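PDB 6MPR: malonate decarboxylase subunit alpha from Acinetobacter baumannii ATCC 17978, which probably transfers malonate onto the acyl carrier protein subunit of the malonate decarboxylase complex, preparing it for decarboxylation. Local coordinates for residues 75-80 and 225-230. Numbering follows the deposited sequence.
Sequences LSRSLA and ADQPFY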
# COMPACT_ATOMS: atom_id res chain seq x y z
N LEU A 75 24.56 -5.46 -13.90
CA LEU A 75 24.77 -4.09 -13.44
C LEU A 75 25.44 -4.05 -12.07
O LEU A 75 26.32 -3.21 -11.83
CB LEU A 75 23.44 -3.32 -13.41
CG LEU A 75 22.75 -3.11 -14.76
CD1 LEU A 75 21.42 -2.32 -14.60
CD2 LEU A 75 23.68 -2.45 -15.76
N SER A 76 25.05 -4.95 -11.15
CA SER A 76 25.67 -4.94 -9.83
C SER A 76 27.12 -5.39 -9.89
O SER A 76 27.98 -4.78 -9.24
CB SER A 76 24.86 -5.79 -8.84
OG SER A 76 24.73 -7.13 -9.28
N ARG A 77 27.44 -6.42 -10.69
CA ARG A 77 28.84 -6.83 -10.84
C ARG A 77 29.65 -5.71 -11.48
O ARG A 77 30.81 -5.48 -11.11
CB ARG A 77 28.95 -8.11 -11.67
CG ARG A 77 28.51 -9.38 -10.95
CD ARG A 77 28.71 -10.64 -11.81
NE ARG A 77 27.59 -10.88 -12.73
CZ ARG A 77 27.66 -10.71 -14.05
NH1 ARG A 77 28.80 -10.31 -14.61
NH2 ARG A 77 26.61 -10.96 -14.82
N SER A 78 29.05 -5.00 -12.44
CA SER A 78 29.76 -3.91 -13.10
C SER A 78 29.97 -2.74 -12.15
O SER A 78 31.07 -2.17 -12.08
CB SER A 78 29.00 -3.45 -14.36
OG SER A 78 28.91 -4.48 -15.35
N LEU A 79 28.93 -2.37 -11.39
CA LEU A 79 29.08 -1.27 -10.44
C LEU A 79 30.21 -1.54 -9.45
O LEU A 79 30.99 -0.64 -9.13
CB LEU A 79 27.75 -1.05 -9.70
CG LEU A 79 27.70 0.14 -8.74
CD1 LEU A 79 27.88 1.44 -9.50
CD2 LEU A 79 26.38 0.15 -7.99
N ALA A 80 30.34 -2.79 -9.00
CA ALA A 80 31.42 -3.15 -8.08
C ALA A 80 32.80 -3.11 -8.72
O ALA A 80 33.79 -3.22 -7.99
CB ALA A 80 31.15 -4.54 -7.50
N ALA A 225 22.86 -7.71 -21.17
CA ALA A 225 23.70 -8.28 -20.13
C ALA A 225 24.67 -9.30 -20.72
O ALA A 225 24.41 -9.89 -21.77
CB ALA A 225 22.84 -8.94 -19.06
N ASP A 226 25.80 -9.51 -20.03
CA ASP A 226 26.75 -10.51 -20.50
C ASP A 226 26.15 -11.91 -20.43
O ASP A 226 26.60 -12.81 -21.15
CB ASP A 226 28.06 -10.46 -19.69
CG ASP A 226 27.85 -10.52 -18.17
OD1 ASP A 226 26.70 -10.50 -17.69
OD2 ASP A 226 28.87 -10.56 -17.44
N GLN A 227 25.14 -12.09 -19.59
CA GLN A 227 24.44 -13.36 -19.45
C GLN A 227 23.08 -13.07 -18.84
O GLN A 227 22.89 -12.00 -18.24
CB GLN A 227 25.25 -14.33 -18.58
CG GLN A 227 25.49 -13.81 -17.17
CD GLN A 227 26.35 -14.75 -16.37
OE1 GLN A 227 26.02 -15.10 -15.24
NE2 GLN A 227 27.46 -15.16 -16.95
N PRO A 228 22.11 -13.96 -19.01
CA PRO A 228 20.74 -13.65 -18.55
C PRO A 228 20.71 -13.31 -17.07
O PRO A 228 21.51 -13.83 -16.29
CB PRO A 228 19.98 -14.95 -18.83
CG PRO A 228 20.74 -15.59 -19.96
CD PRO A 228 22.18 -15.26 -19.70
N PHE A 229 19.79 -12.41 -16.70
CA PHE A 229 19.73 -11.96 -15.31
C PHE A 229 19.57 -13.13 -14.35
O PHE A 229 18.91 -14.14 -14.64
CB PHE A 229 18.61 -10.91 -15.09
CG PHE A 229 17.18 -11.42 -15.25
CD1 PHE A 229 16.56 -12.18 -14.26
CD2 PHE A 229 16.42 -11.04 -16.35
CE1 PHE A 229 15.24 -12.61 -14.40
CE2 PHE A 229 15.11 -11.46 -16.51
CZ PHE A 229 14.51 -12.26 -15.52
N TYR A 230 20.26 -13.01 -13.22
CA TYR A 230 20.29 -14.06 -12.21
C TYR A 230 18.97 -14.15 -11.47
O TYR A 230 18.38 -13.13 -11.09
CB TYR A 230 21.40 -13.76 -11.21
CG TYR A 230 21.55 -14.78 -10.10
CD1 TYR A 230 22.27 -15.94 -10.31
CD2 TYR A 230 20.95 -14.59 -8.86
CE1 TYR A 230 22.41 -16.88 -9.31
CE2 TYR A 230 21.09 -15.53 -7.84
CZ TYR A 230 21.82 -16.68 -8.08
OH TYR A 230 21.98 -17.64 -7.10
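NH2 of R77 is gripped by two carboxylates: it donates to D226 OD1 at 2.9 Å in an almost straight bond (N-H...O 176°) and also forms a salt bridge with D73 OD2. The contact lies on the surface of a parallel alpha/beta sheet, in a family grouped with the Rossmann-like folds. It joins helix 73-79, the helix of the beta-alpha-beta crossover from strand 61-64 to strand 90-94, to the loop that leaves strand 221-224 at its carboxyl end. R77 NH1 completes a bidentate, end-on salt bridge by donating to D226 OD2 at 2.8 Å. Each nitrogen serves one oxygen, and both oxygens use their syn lone pairs, the side on which a carboxylate can face two parallel N-H groups together. The guanidinium and carboxylate planes differ by only 19°, so the two flat groups meet edge to edge, with D226 CG in the guanidinium plane. Arginine suits this place because its long chain spans the distance from the helix to the loop and ends in two donors whose spacing matches a carboxylate. A bend at chi3 (-84°) swings the guanidinium so that its NH1/NH2 edge faces D226. The CB of D226 already points toward the helix, so a short carboxylate suffices to meet the long arginine. D73, at the start of the helix, ties the loop a second time, its OD1 accepting the backbone N of Y230. Two acidic groups around one guanidinium would be expected to favour its positive charge, and the paired bonds restrict rotation of the arginine head. Q227 adds a van der Waals contact: its first torsion sets CG between the backbone N and the carbonyl carbon, and this methylene lies 3.9 Å from R77 NH2, obliquely to the guanidinium.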